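Local coordinates for protein sphingomyelinase C (Streptomyces griseocarneus, PDB 7CNE) that is a sphingomyelinase C, a bacterial enzyme of the endonuclease/exonuclease/phosphatase family built on the DNase I-like fold of two packed beta sheets, at residues Ala216-Glu230 with Tyr238-Leu250. Residues are numbered along the deposited sequence; the frame is centred on the assembly and turned at random.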
loop_
_atom_site.group_PDB
_atom_site.type_symbol
_atom_site.label_atom_id
_atom_site.label_comp_id
_atom_site.label_asym_id
_atom_site.label_seq_id
_atom_site.Cartn_x
_atom_site.Cartn_y
_atom_site.Cartn_z
ATOM N N ALA A 216 0.944 -5.601 15.585
ATOM C CA ALA A 216 2.387 -5.600 15.749
ATOM C C ALA A 216 2.708 -5.559 17.237
ATOM O O ALA A 216 1.940 -5.027 18.042
ATOM C CB ALA A 216 3.015 -4.404 15.026
ATOM N N ASP A 217 3.835 -6.163 17.610
ATOM C CA ASP A 217 4.274 -6.060 18.997
ATOM C C ASP A 217 4.617 -4.622 19.362
ATOM O O ASP A 217 4.500 -4.234 20.528
ATOM C CB ASP A 217 5.458 -6.994 19.231
ATOM C CG ASP A 217 5.078 -8.453 19.055
ATOM O OD1 ASP A 217 4.215 -8.931 19.818
ATOM O OD2 ASP A 217 5.615 -9.115 18.136
ATOM N N SER A 218 5.021 -3.811 18.384
ATOM C CA SER A 218 5.234 -2.397 18.641
ATOM C C SER A 218 5.040 -1.624 17.351
ATOM O O SER A 218 5.356 -2.115 16.264
ATOM C CB SER A 218 6.623 -2.107 19.237
ATOM O OG SER A 218 7.672 -2.501 18.381
ATOM N N ARG A 219 4.477 -0.430 17.486
ATOM C CA ARG A 219 4.377 0.524 16.392
ATOM C C ARG A 219 5.209 1.733 16.800
ATOM O O ARG A 219 4.861 2.446 17.752
ATOM C CB ARG A 219 2.922 0.894 16.096
ATOM C CG ARG A 219 2.762 1.696 14.790
ATOM C CD ARG A 219 1.288 1.933 14.398
ATOM N NE ARG A 219 1.219 2.819 13.237
ATOM C CZ ARG A 219 1.306 2.411 11.971
ATOM N NH1 ARG A 219 1.436 1.119 11.690
ATOM N NH2 ARG A 219 1.249 3.305 10.983
ATOM N N ALA A 220 6.298 1.959 16.083
ATOM C CA ALA A 220 7.373 2.841 16.497
ATOM C C ALA A 220 7.529 3.994 15.514
ATOM O O ALA A 220 6.859 4.057 14.475
ATOM C CB ALA A 220 8.680 2.050 16.622
ATOM N N GLY A 221 8.441 4.910 15.846
ATOM C CA GLY A 221 8.726 6.020 14.957
ATOM C C GLY A 221 7.686 7.124 15.074
ATOM O O GLY A 221 7.065 7.323 16.120
ATOM N N HIS A 222 7.496 7.846 13.975
ATOM C CA HIS A 222 6.611 9.000 13.987
ATOM C C HIS A 222 5.177 8.552 14.268
ATOM O O HIS A 222 4.767 7.467 13.827
ATOM C CB HIS A 222 6.703 9.738 12.651
ATOM C CG HIS A 222 6.055 11.085 12.660
ATOM N ND1 HIS A 222 6.566 12.151 13.372
ATOM C CD2 HIS A 222 4.945 11.547 12.036
ATOM C CE1 HIS A 222 5.795 13.211 13.188
ATOM N NE2 HIS A 222 4.805 12.870 12.383
ATOM N N PRO A 223 4.402 9.330 15.036
ATOM C CA PRO A 223 3.045 8.887 15.392
ATOM C C PRO A 223 2.070 8.819 14.224
ATOM O O PRO A 223 1.076 8.096 14.338
ATOM C CB PRO A 223 2.588 9.934 16.422
ATOM C CG PRO A 223 3.491 11.109 16.199
ATOM C CD PRO A 223 4.803 10.520 15.801
ATOM N N TYR A 224 2.295 9.539 13.120
ATOM C CA TYR A 224 1.278 9.679 12.076
ATOM C C TYR A 224 1.883 9.415 10.703
ATOM O O TYR A 224 2.643 10.243 10.194
ATOM C CB TYR A 224 0.652 11.075 12.095
ATOM C CG TYR A 224 0.147 11.515 13.449
ATOM C CD1 TYR A 224 -1.022 10.982 13.988
ATOM C CD2 TYR A 224 0.835 12.474 14.184
ATOM C CE1 TYR A 224 -1.487 11.390 15.232
ATOM C CE2 TYR A 224 0.381 12.888 15.421
ATOM C CZ TYR A 224 -0.780 12.344 15.938
ATOM O OH TYR A 224 -1.221 12.763 17.171
ATOM N N SER A 225 1.500 8.301 10.072
ATOM C CA SER A 225 1.968 8.065 8.712
ATOM C C SER A 225 1.249 8.934 7.684
ATOM O O SER A 225 1.693 8.991 6.532
ATOM C CB SER A 225 1.826 6.580 8.348
ATOM O OG SER A 225 0.482 6.253 8.067
ATOM N N PHE A 226 0.144 9.611 8.056
ATOM C CA PHE A 226 -0.488 10.618 7.193
ATOM C C PHE A 226 -0.602 11.920 7.992
ATOM O O PHE A 226 -1.660 12.244 8.545
ATOM C CB PHE A 226 -1.840 10.159 6.663
ATOM C CG PHE A 226 -2.387 11.056 5.593
ATOM C CD1 PHE A 226 -1.757 11.140 4.361
ATOM C CD2 PHE A 226 -3.509 11.839 5.826
ATOM C CE1 PHE A 226 -2.240 11.976 3.368
ATOM C CE2 PHE A 226 -3.997 12.679 4.837
ATOM C CZ PHE A 226 -3.361 12.745 3.612
ATOM N N ASP A 227 0.498 12.676 8.031
ATOM C CA ASP A 227 0.634 13.830 8.922
ATOM C C ASP A 227 0.269 15.093 8.150
ATOM O O ASP A 227 1.108 15.688 7.468
ATOM C CB ASP A 227 2.050 13.909 9.490
ATOM C CG ASP A 227 2.142 14.834 10.700
ATOM O OD1 ASP A 227 1.419 15.851 10.727
ATOM O OD2 ASP A 227 2.934 14.539 11.623
ATOM N N THR A 228 -0.994 15.509 8.275
ATOM C CA THR A 228 -1.486 16.727 7.646
ATOM C C THR A 228 -0.849 18.004 8.198
ATOM O O THR A 228 -1.145 19.092 7.692
ATOM C CB THR A 228 -3.003 16.793 7.817
ATOM O OG1 THR A 228 -3.312 16.678 9.210
ATOM C CG2 THR A 228 -3.651 15.630 7.079
ATOM N N LYS A 229 -0.001 17.914 9.218
ATOM C CA LYS A 229 0.706 19.095 9.704
ATOM C C LYS A 229 2.164 19.131 9.250
ATOM O O LYS A 229 2.593 20.116 8.636
ATOM C CB LYS A 229 0.619 19.170 11.232
ATOM C CG LYS A 229 1.422 20.317 11.840
ATOM C CD LYS A 229 1.528 20.185 13.357
ATOM C CE LYS A 229 1.923 21.508 14.006
ATOM N NZ LYS A 229 3.093 22.132 13.321
ATOM N N GLU A 230 2.923 18.052 9.491
ATOM C CA GLU A 230 4.361 18.019 9.226
ATOM C C GLU A 230 4.734 17.541 7.827
ATOM O O GLU A 230 5.862 17.789 7.387
ATOM C CB GLU A 230 5.063 17.121 10.247
ATOM C CG GLU A 230 4.985 17.638 11.678
ATOM C CD GLU A 230 5.784 16.800 12.666
ATOM O OE1 GLU A 230 6.876 16.294 12.310
ATOM O OE2 GLU A 230 5.318 16.643 13.817
ATOM N N TYR A 238 -4.762 18.786 2.548
ATOM C CA TYR A 238 -5.757 18.638 3.612
ATOM C C TYR A 238 -5.370 19.516 4.796
ATOM O O TYR A 238 -5.105 19.022 5.893
ATOM C CB TYR A 238 -5.881 17.176 4.043
ATOM C CG TYR A 238 -6.245 16.225 2.930
ATOM C CD1 TYR A 238 -5.284 15.407 2.345
ATOM C CD2 TYR A 238 -7.549 16.142 2.461
ATOM C CE1 TYR A 238 -5.616 14.530 1.327
ATOM C CE2 TYR A 238 -7.891 15.271 1.443
ATOM C CZ TYR A 238 -6.922 14.468 0.881
ATOM O OH TYR A 238 -7.263 13.603 -0.132
ATOM N N PRO A 239 -5.354 20.839 4.606
ATOM C CA PRO A 239 -4.857 21.721 5.675
ATOM C C PRO A 239 -5.750 21.786 6.911
ATOM O O PRO A 239 -5.255 22.170 7.978
ATOM C CB PRO A 239 -4.766 23.087 4.979
ATOM C CG PRO A 239 -5.837 23.022 3.935
ATOM C CD PRO A 239 -5.831 21.602 3.439
ATOM N N THR A 240 -7.034 21.439 6.823
ATOM C CA THR A 240 -7.899 21.473 8.000
ATOM C C THR A 240 -8.214 20.085 8.548
ATOM O O THR A 240 -9.037 19.965 9.461
ATOM C CB THR A 240 -9.205 22.222 7.693
ATOM O OG1 THR A 240 -9.996 21.481 6.745
ATOM C CG2 THR A 240 -8.901 23.613 7.143
ATOM N N ASP A 241 -7.559 19.036 8.035
ATOM C CA ASP A 241 -7.961 17.714 8.489
ATOM C C ASP A 241 -6.993 17.171 9.535
ATOM O O ASP A 241 -5.812 17.546 9.564
ATOM C CB ASP A 241 -8.052 16.753 7.300
ATOM C CG ASP A 241 -9.213 17.092 6.377
ATOM O OD1 ASP A 241 -10.371 16.856 6.779
ATOM O OD2 ASP A 241 -8.973 17.615 5.266
ATOM N N PRO A 242 -7.465 16.297 10.420
ATOM C CA PRO A 242 -6.600 15.823 11.505
ATOM C C PRO A 242 -5.504 14.917 10.979
ATOM O O PRO A 242 -5.629 14.294 9.923
ATOM C CB PRO A 242 -7.563 15.056 12.418
ATOM C CG PRO A 242 -8.619 14.553 11.486
ATOM C CD PRO A 242 -8.778 15.626 10.429
ATOM N N ARG A 243 -4.413 14.858 11.731
ATOM C CA ARG A 243 -3.356 13.904 11.439
ATOM C C ARG A 243 -3.832 12.499 11.788
ATOM O O ARG A 243 -4.466 12.289 12.823
ATOM C CB ARG A 243 -2.103 14.267 12.240
ATOM C CG ARG A 243 -1.844 15.773 12.251
ATOM C CD ARG A 243 -1.050 16.189 13.462
ATOM N NE ARG A 243 0.340 15.784 13.348
ATOM C CZ ARG A 243 1.330 16.317 14.052
ATOM N NH1 ARG A 243 1.069 17.284 14.928
ATOM N NH2 ARG A 243 2.574 15.874 13.889
ATOM N N GLU A 244 -3.555 11.529 10.908
ATOM C CA GLU A 244 -3.890 10.142 11.203
ATOM C C GLU A 244 -2.753 9.220 10.772
ATOM O O GLU A 244 -1.702 9.653 10.290
ATOM C CB GLU A 244 -5.233 9.712 10.585
ATOM C CG GLU A 244 -6.281 10.812 10.513
ATOM C CD GLU A 244 -7.645 10.337 10.022
ATOM O OE1 GLU A 244 -7.722 9.386 9.224
ATOM O OE2 GLU A 244 -8.651 10.927 10.469
ATOM N N ASP A 245 -2.974 7.928 10.977
ATOM C CA ASP A 245 -1.898 6.940 10.997
ATOM C C ASP A 245 -2.452 5.675 10.355
ATOM O O ASP A 245 -3.103 4.873 11.034
ATOM C CB ASP A 245 -1.444 6.697 12.433
ATOM C CG ASP A 245 -0.197 5.880 12.519
ATOM O OD1 ASP A 245 0.657 6.000 11.609
ATOM O OD2 ASP A 245 -0.075 5.103 13.495
ATOM N N LEU A 246 -2.164 5.486 9.057
ATOM C CA LEU A 246 -2.997 4.661 8.190
ATOM C C LEU A 246 -2.333 3.428 7.586
ATOM O O LEU A 246 -3.040 2.631 6.951
ATOM C CB LEU A 246 -3.544 5.515 7.029
ATOM C CG LEU A 246 -4.268 6.810 7.412
ATOM C CD1 LEU A 246 -4.718 7.589 6.164
ATOM C CD2 LEU A 246 -5.442 6.443 8.284
ATOM N N ASP A 247 -1.021 3.242 7.745
ATOM C CA ASP A 247 -0.250 2.302 6.932
ATOM C C ASP A 247 0.351 1.208 7.814
ATOM O O ASP A 247 0.918 1.503 8.868
ATOM C CB ASP A 247 0.839 3.066 6.164
ATOM C CG ASP A 247 0.257 4.171 5.264
ATOM O OD1 ASP A 247 -0.336 3.832 4.215
ATOM O OD2 ASP A 247 0.379 5.376 5.602
ATOM N N TYR A 248 0.227 -0.054 7.382
ATOM C CA TYR A 248 0.486 -1.203 8.245
ATOM C C TYR A 248 1.117 -2.354 7.472
ATOM O O TYR A 248 0.908 -2.504 6.267
ATOM C CB TYR A 248 -0.807 -1.745 8.873
ATOM C CG TYR A 248 -1.627 -0.748 9.665
ATOM C CD1 TYR A 248 -2.600 0.036 9.043
ATOM C CD2 TYR A 248 -1.462 -0.627 11.046
ATOM C CE1 TYR A 248 -3.376 0.931 9.772
ATOM C CE2 TYR A 248 -2.237 0.265 11.788
ATOM C CZ TYR A 248 -3.195 1.040 11.136
ATOM O OH TYR A 248 -3.961 1.945 11.845
ATOM N N VAL A 249 1.856 -3.198 8.198
ATOM C CA VAL A 249 2.222 -4.545 7.749
ATOM C C VAL A 249 1.957 -5.469 8.927
ATOM O O VAL A 249 2.679 -5.420 9.928
ATOM C CB VAL A 249 3.685 -4.656 7.299
ATOM C CG1 VAL A 249 3.986 -6.079 6.745
ATOM C CG2 VAL A 249 4.041 -3.567 6.283
ATOM N N LEU A 250 0.931 -6.309 8.816
ATOM C CA LEU A 250 0.456 -7.096 9.952
ATOM C C LEU A 250 0.327 -8.565 9.572
ATOM O O LEU A 250 -0.198 -8.897 8.503
ATOM C CB LEU A 250 -0.898 -6.572 10.465
ATOM C CG LEU A 250 -0.898 -5.136 11.003
ATOM C CD1 LEU A 250 -2.330 -4.621 11.287
ATOM C CD2 LEU A 250 -0.025 -5.031 12.250
#
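R219 on edge strand 218-221 reaches across to D245 and D247, joining the two sheets of the DNase I-like sandwich, since strand 247-251 borders the other sheet. Arginine suits this crossing to two buried aspartates because its chain can run extended, with CG anti to the backbone N (chi1 -170°), and still deliver several N-H groups. R219 grips D245 side-on: NE lies 2.6 Å from OD2, and NH2 gives OD1 a nearly straight bond (171°). Its NH1 and NH2 also converge end-on upon the backbone O of D247, while Y248 CE2 lies over one guanidinium face.

Beside it, S225 is small enough to enter the tight interior and satisfies buried polar groups. Its N donates to D245 OD1 from the opposite face of the carboxylate to R219 NH2; its OG accepts from L246 N at 2.9 Å and donates to D247 OD2 at 2.6 Å. D247 OD2 is also hydrogen-bonded to H290 ND1. Next, F226 and E244 form a single antiparallel bridge, and Y238 CD1 lies at the edge of the F226 ring, 3.5 Å from CZ, the two rings oblique to each other.

Toward solvent, R243, K229 and E230 make a looser, charged rim. The R243 guanidinium is sandwiched between Y224 CE2 and K229 CB, whose lysine chain then leads away. The R243 NH2 bond to OE2 of the exposed E230 is weak; the stronger partner of E230 is Q267, at OE1. Buried D227 closes this rim from the inner side: OD1 forms an Asx turn with K229 N, while OD2 takes R243 NH2 on its syn lone pair at 2.7 Å and H222 NE2 on its anti lone pair at 2.6 Å.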